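Local coordinates for macrophage migration inhibitory factor-like protein (Entamoeba histolytica, PDB 6CUQ) that belongs to the macrophage migration inhibitory factor family and assembles as a trimer of alpha/beta subunits, each with two helices packed on a four-stranded sheet, at residues I14-D19 with K26-E31; K64-D69 with K89-K94. All coordinates share one frame; numbering follows the deposited sequence.

In the fold
From the N terminus, strand 11-16 leads through a short loop into helix 22-40, and interaction 1 closes that loop by laying the helix back on the strand. Interaction 2 repeats the arrangement later in the chain, where helix 80-95 folds back on strand 66-72, the two contacting segments lying some twenty residues apart in sequence. The two contacts follow one another in series, neither nested nor crossed, and each belongs to its own beta-alpha-beta unit. Space brings them together: their centres lie about 7 Å apart, the two strands are antiparallel neighbours in one sheet, and the salt bridge from Glu27 OE1 to Lys94 NZ joins the two helices above it.

Interaction 1. Residues I14-D19 with K26-E31; sequences ITLSAD and KEIAHE
Ile28 of helix 22-40 reaches down to strand 11-16 and meets Ile14 and Leu16 with two different branches. Its CG2 methyl lies 3.9 Å from CD1 of Ile14, whose side chain passes at a slant to it. The longer branch serves the other partner: with CG1 anti to the carbonyl carbon (chi1 -72°) and the chain then extended, Ile28 CD1 comes tip to tip with Leu16 CD1, also at 3.9 Å. A beta-branched isoleucine suits this place because its fork can address two residues of the strand at once. Ile14 and Leu16, two positions apart, both send their side chains to the helix side, whereas Thr15 between them turns to the other face, where it packs on Val52 of the third subunit. All three touching residues are buried, and no hydrogen bond crosses the contact, which is held by apolar packing alone. The helix thus covers its own strand in the first half of a beta-alpha-beta crossover. Val51 of the parallel strand 48-53 adjoins Leu16 and Ile28, Ile68 and Ala66 of strand 66-72 flank the strand residues, and Leu91 of helix 80-95 touches Ile28.

Interaction 2. Residues K64-D69 with K89-K94; sequences KSAFID and KLLEQK
Leu91 points its CD1 methyl at strand 66-72, where that one carbon meets both Ala66 and Ile68. It approaches Ala66 CB to 3.5 Å, a close approach that a side chain ending at CB readily admits: the small residue lets the leucine come near the backbone of the strand. Toward Ile68 the leucine is turned tip to tip, Leu91 CD1 lying 3.8 Å from Ile68 CD1. In the isoleucine CG1 stands anti to the carbonyl carbon (chi1 -54°), and a trans second torsion (chi2 175°) sends CD1 outward toward the helix, so that the longer branch carries its methyl to the leucine, whereas at Ala66 the leucine must come to the strand. The short and the long residue therefore offer their methyls to the same leucine branch. Between them Phe67 faces the opposite way and stacks its ring on His11 of the third subunit, giving the strand one face for the helices and another for the trimer interface. No polar bond crosses the contact, and its three touching residues are all buried in the hydrophobic layer between sheet and helix. Helix 80-95 here belongs to the crossover joining strand 66-72 to the parallel strand 102-108, whose Ile102 also touches Leu91. On the other flank lies strand 11-16, with helix 22-40 alongside helix 80-95.

Interaction 1. Residues I14-D19 with K26-E31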
loop_
_atom_site.group_PDB
_atom_site.type_symbol
_atom_site.label_atom_id
_atom_site.label_comp_id
_atom_site.label_asym_id
_atom_site.label_seq_id
_atom_site.Cartn_x
_atom_site.Cartn_y
_atom_site.Cartn_z
ATOM N N ILE B 14 -1.451 -7.006 3.208
ATOM C CA ILE B 14 -0.265 -7.801 3.488
ATOM C C ILE B 14 0.531 -7.893 2.195
ATOM O O ILE B 14 0.064 -8.457 1.193
ATOM C CB ILE B 14 -0.628 -9.193 4.015
ATOM C CG1 ILE B 14 -1.504 -9.060 5.264
ATOM C CG2 ILE B 14 0.647 -9.986 4.324
ATOM C CD1 ILE B 14 -2.071 -10.370 5.774
ATOM N N THR B 15 1.716 -7.304 2.208
ATOM C CA THR B 15 2.656 -7.373 1.101
ATOM C C THR B 15 3.771 -8.300 1.561
ATOM O O THR B 15 4.506 -7.973 2.497
ATOM C CB THR B 15 3.171 -5.975 0.756
ATOM O OG1 THR B 15 2.059 -5.097 0.519
ATOM C CG2 THR B 15 4.127 -5.999 -0.444
ATOM N N LEU B 16 3.877 -9.471 0.952
ATOM C CA LEU B 16 4.878 -10.425 1.399
ATOM C C LEU B 16 5.627 -11.013 0.215
ATOM O O LEU B 16 5.121 -11.058 -0.910
ATOM C CB LEU B 16 4.250 -11.530 2.250
ATOM C CG LEU B 16 3.552 -12.712 1.590
ATOM C CD1 LEU B 16 3.030 -13.644 2.670
ATOM C CD2 LEU B 16 2.438 -12.276 0.674
ATOM N N SER B 17 6.858 -11.446 0.479
ATOM C CA SER B 17 7.755 -11.899 -0.573
ATOM C C SER B 17 8.141 -13.369 -0.443
ATOM O O SER B 17 9.202 -13.773 -0.914
ATOM C CB SER B 17 9.013 -11.030 -0.594
ATOM O OG SER B 17 9.890 -11.447 0.431
ATOM N N ALA B 18 7.306 -14.190 0.169
ATOM C CA ALA B 18 7.595 -15.614 0.231
ATOM C C ALA B 18 7.128 -16.302 -1.043
ATOM O O ALA B 18 6.208 -15.844 -1.721
ATOM C CB ALA B 18 6.933 -16.260 1.445
ATOM N N ASP B 19 7.773 -17.418 -1.361
ATOM C CA ASP B 19 7.374 -18.284 -2.472
ATOM C C ASP B 19 6.310 -19.252 -1.948
ATOM O O ASP B 19 6.622 -20.294 -1.372
ATOM C CB ASP B 19 8.612 -18.997 -3.026
ATOM C CG ASP B 19 8.283 -20.067 -4.057
ATOM O OD1 ASP B 19 7.295 -19.915 -4.805
ATOM O OD2 ASP B 19 9.002 -21.091 -4.103
ATOM N N LYS B 26 -4.701 -17.567 0.166
ATOM C CA LYS B 26 -6.084 -17.503 0.611
ATOM C C LYS B 26 -6.176 -17.790 2.103
ATOM O O LYS B 26 -6.898 -17.101 2.833
ATOM C CB LYS B 26 -6.967 -18.474 -0.185
ATOM C CG LYS B 26 -7.041 -18.193 -1.679
ATOM C CD LYS B 26 -8.075 -19.117 -2.319
ATOM C CE LYS B 26 -7.982 -19.181 -3.840
ATOM N NZ LYS B 26 -7.016 -20.255 -4.269
ATOM N N GLU B 27 -5.422 -18.782 2.581
ATOM C CA GLU B 27 -5.476 -19.105 4.001
ATOM C C GLU B 27 -4.979 -17.936 4.838
ATOM O O GLU B 27 -5.525 -17.651 5.914
ATOM C CB GLU B 27 -4.658 -20.358 4.278
ATOM C CG GLU B 27 -5.310 -21.659 3.823
ATOM C CD GLU B 27 -4.339 -22.831 3.926
ATOM O OE1 GLU B 27 -3.354 -22.720 4.683
ATOM O OE2 GLU B 27 -4.555 -23.858 3.250
ATOM N N ILE B 28 -3.954 -17.236 4.347
ATOM C CA ILE B 28 -3.446 -16.048 5.029
ATOM C C ILE B 28 -4.520 -14.964 5.082
ATOM O O ILE B 28 -4.782 -14.383 6.143
ATOM C CB ILE B 28 -2.159 -15.549 4.340
ATOM C CG1 ILE B 28 -0.999 -16.497 4.644
ATOM C CG2 ILE B 28 -1.847 -14.111 4.732
ATOM C CD1 ILE B 28 0.272 -16.211 3.847
ATOM N N ALA B 29 -5.168 -14.687 3.945
ATOM C CA ALA B 29 -6.238 -13.685 3.938
ATOM C C ALA B 29 -7.358 -14.067 4.898
ATOM O O ALA B 29 -7.869 -13.223 5.642
ATOM C CB ALA B 29 -6.808 -13.511 2.527
ATOM N N HIS B 30 -7.760 -15.342 4.878
ATOM C CA HIS B 30 -8.816 -15.823 5.761
ATOM C C HIS B 30 -8.436 -15.649 7.234
ATOM O O HIS B 30 -9.181 -15.051 8.018
ATOM C CB HIS B 30 -9.102 -17.289 5.435
ATOM C CG HIS B 30 -10.087 -17.934 6.362
ATOM N ND1 HIS B 30 -11.418 -17.576 6.397
ATOM C CD2 HIS B 30 -9.932 -18.904 7.298
ATOM C CE1 HIS B 30 -12.044 -18.305 7.306
ATOM N NE2 HIS B 30 -11.167 -19.121 7.865
ATOM N N GLU B 31 -7.260 -16.153 7.622
ATOM C CA GLU B 31 -6.828 -16.048 9.014
ATOM C C GLU B 31 -6.626 -14.594 9.423
ATOM O O GLU B 31 -6.864 -14.232 10.581
ATOM C CB GLU B 31 -5.538 -16.835 9.225
ATOM C CG GLU B 31 -5.713 -18.326 9.199
ATOM C CD GLU B 31 -6.671 -18.820 10.253
ATOM O OE1 GLU B 31 -6.708 -18.244 11.368
ATOM O OE2 GLU B 31 -7.359 -19.818 9.971
#

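Interaction 2. Residues K64-D69 with K89-K94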
loop_
_atom_site.group_PDB
_atom_site.type_symbol
_atom_site.label_atom_id
_atom_site.label_comp_id
_atom_site.label_asym_id
_atom_site.label_seq_id
_atom_site.Cartn_x
_atom_site.Cartn_y
_atom_site.Cartn_z
ATOM N N LYS B 64 12.830 -13.821 2.699
ATOM C CA LYS B 64 11.394 -13.866 2.952
ATOM C C LYS B 64 11.037 -12.794 3.963
ATOM O O LYS B 64 11.595 -12.759 5.064
ATOM C CB LYS B 64 10.978 -15.204 3.550
ATOM C CG LYS B 64 11.041 -16.425 2.712
ATOM C CD LYS B 64 11.185 -17.592 3.677
ATOM C CE LYS B 64 10.894 -18.919 3.016
ATOM N NZ LYS B 64 11.264 -20.053 3.915
ATOM N N SER B 65 10.085 -11.946 3.607
ATOM C CA SER B 65 9.784 -10.790 4.430
ATOM C C SER B 65 8.373 -10.340 4.110
ATOM O O SER B 65 7.735 -10.840 3.188
ATOM C CB SER B 65 10.792 -9.653 4.195
ATOM O OG SER B 65 10.989 -9.429 2.816
ATOM N N ALA B 66 7.900 -9.375 4.882
ATOM C CA ALA B 66 6.552 -8.882 4.688
ATOM C C ALA B 66 6.464 -7.473 5.238
ATOM O O ALA B 66 7.317 -7.033 6.011
ATOM C CB ALA B 66 5.511 -9.789 5.362
ATOM N N PHE B 67 5.430 -6.766 4.796
ATOM C CA PHE B 67 5.000 -5.502 5.369
ATOM C C PHE B 67 3.481 -5.569 5.472
ATOM O O PHE B 67 2.808 -5.863 4.479
ATOM C CB PHE B 67 5.455 -4.322 4.503
ATOM C CG PHE B 67 5.133 -2.979 5.086
ATOM C CD1 PHE B 67 4.031 -2.260 4.654
ATOM C CD2 PHE B 67 5.947 -2.432 6.063
ATOM C CE1 PHE B 67 3.737 -1.024 5.200
ATOM C CE2 PHE B 67 5.671 -1.192 6.607
ATOM C CZ PHE B 67 4.567 -0.487 6.175
ATOM N N ILE B 68 2.944 -5.305 6.661
ATOM C CA ILE B 68 1.521 -5.500 6.944
ATOM C C ILE B 68 0.945 -4.147 7.343
ATOM O O ILE B 68 1.313 -3.586 8.380
ATOM C CB ILE B 68 1.288 -6.549 8.039
ATOM C CG1 ILE B 68 1.998 -7.857 7.671
ATOM C CG2 ILE B 68 -0.203 -6.803 8.209
ATOM C CD1 ILE B 68 1.940 -8.930 8.745
ATOM N N ASP B 69 0.052 -3.619 6.512
ATOM C CA ASP B 69 -0.514 -2.285 6.689
ATOM C C ASP B 69 -1.917 -2.451 7.272
ATOM O O ASP B 69 -2.857 -2.799 6.553
ATOM C CB ASP B 69 -0.548 -1.561 5.346
ATOM C CG ASP B 69 -0.533 -0.063 5.481
ATOM O OD1 ASP B 69 -0.623 0.461 6.617
ATOM O OD2 ASP B 69 -0.471 0.596 4.424
ATOM N N LYS B 89 3.014 -14.708 13.987
ATOM C CA LYS B 89 2.837 -16.150 14.128
ATOM C C LYS B 89 2.173 -16.734 12.892
ATOM O O LYS B 89 2.519 -17.842 12.462
ATOM C CB LYS B 89 2.028 -16.468 15.385
ATOM N N LEU B 90 1.256 -15.983 12.282
ATOM C CA LEU B 90 0.576 -16.452 11.079
ATOM C C LEU B 90 1.533 -16.568 9.887
ATOM O O LEU B 90 1.571 -17.606 9.215
ATOM C CB LEU B 90 -0.603 -15.530 10.750
ATOM C CG LEU B 90 -1.217 -15.888 9.397
ATOM C CD1 LEU B 90 -1.715 -17.310 9.495
ATOM C CD2 LEU B 90 -2.321 -14.921 8.925
ATOM N N LEU B 91 2.278 -15.495 9.578
ATOM C CA LEU B 91 3.180 -15.541 8.420
ATOM C C LEU B 91 4.324 -16.516 8.640
ATOM O O LEU B 91 4.844 -17.089 7.677
ATOM C CB LEU B 91 3.729 -14.153 8.086
ATOM C CG LEU B 91 2.664 -13.183 7.572
ATOM C CD1 LEU B 91 3.288 -11.998 6.881
ATOM C CD2 LEU B 91 1.660 -13.878 6.669
ATOM N N GLU B 92 4.738 -16.707 9.886
ATOM C CA GLU B 92 5.713 -17.749 10.166
ATOM C C GLU B 92 5.130 -19.136 9.899
ATOM O O GLU B 92 5.784 -19.986 9.278
ATOM C CB GLU B 92 6.205 -17.621 11.608
ATOM C CG GLU B 92 7.434 -18.446 11.916
ATOM C CD GLU B 92 7.123 -19.922 12.065
ATOM O OE1 GLU B 92 6.074 -20.253 12.669
ATOM O OE2 GLU B 92 7.921 -20.745 11.566
ATOM N N GLN B 93 3.900 -19.386 10.354
ATOM C CA GLN B 93 3.346 -20.731 10.232
ATOM C C GLN B 93 3.063 -21.075 8.773
ATOM O O GLN B 93 3.315 -22.207 8.341
ATOM C CB GLN B 93 2.063 -20.870 11.054
ATOM C CG GLN B 93 1.251 -22.101 10.656
ATOM C CD GLN B 93 -0.241 -21.947 10.909
ATOM O OE1 GLN B 93 -0.662 -21.297 11.867
ATOM N NE2 GLN B 93 -1.050 -22.548 10.037
ATOM N N LYS B 94 2.545 -20.113 7.999
ATOM C CA LYS B 94 2.111 -20.382 6.630
ATOM C C LYS B 94 3.181 -20.108 5.578
ATOM O O LYS B 94 3.170 -20.753 4.525
ATOM C CB LYS B 94 0.875 -19.538 6.286
ATOM C CG LYS B 94 -0.330 -19.690 7.213
ATOM C CD LYS B 94 -1.114 -20.982 6.985
ATOM C CE LYS B 94 -2.609 -20.813 7.366
ATOM N NZ LYS B 94 -3.291 -22.118 7.501
#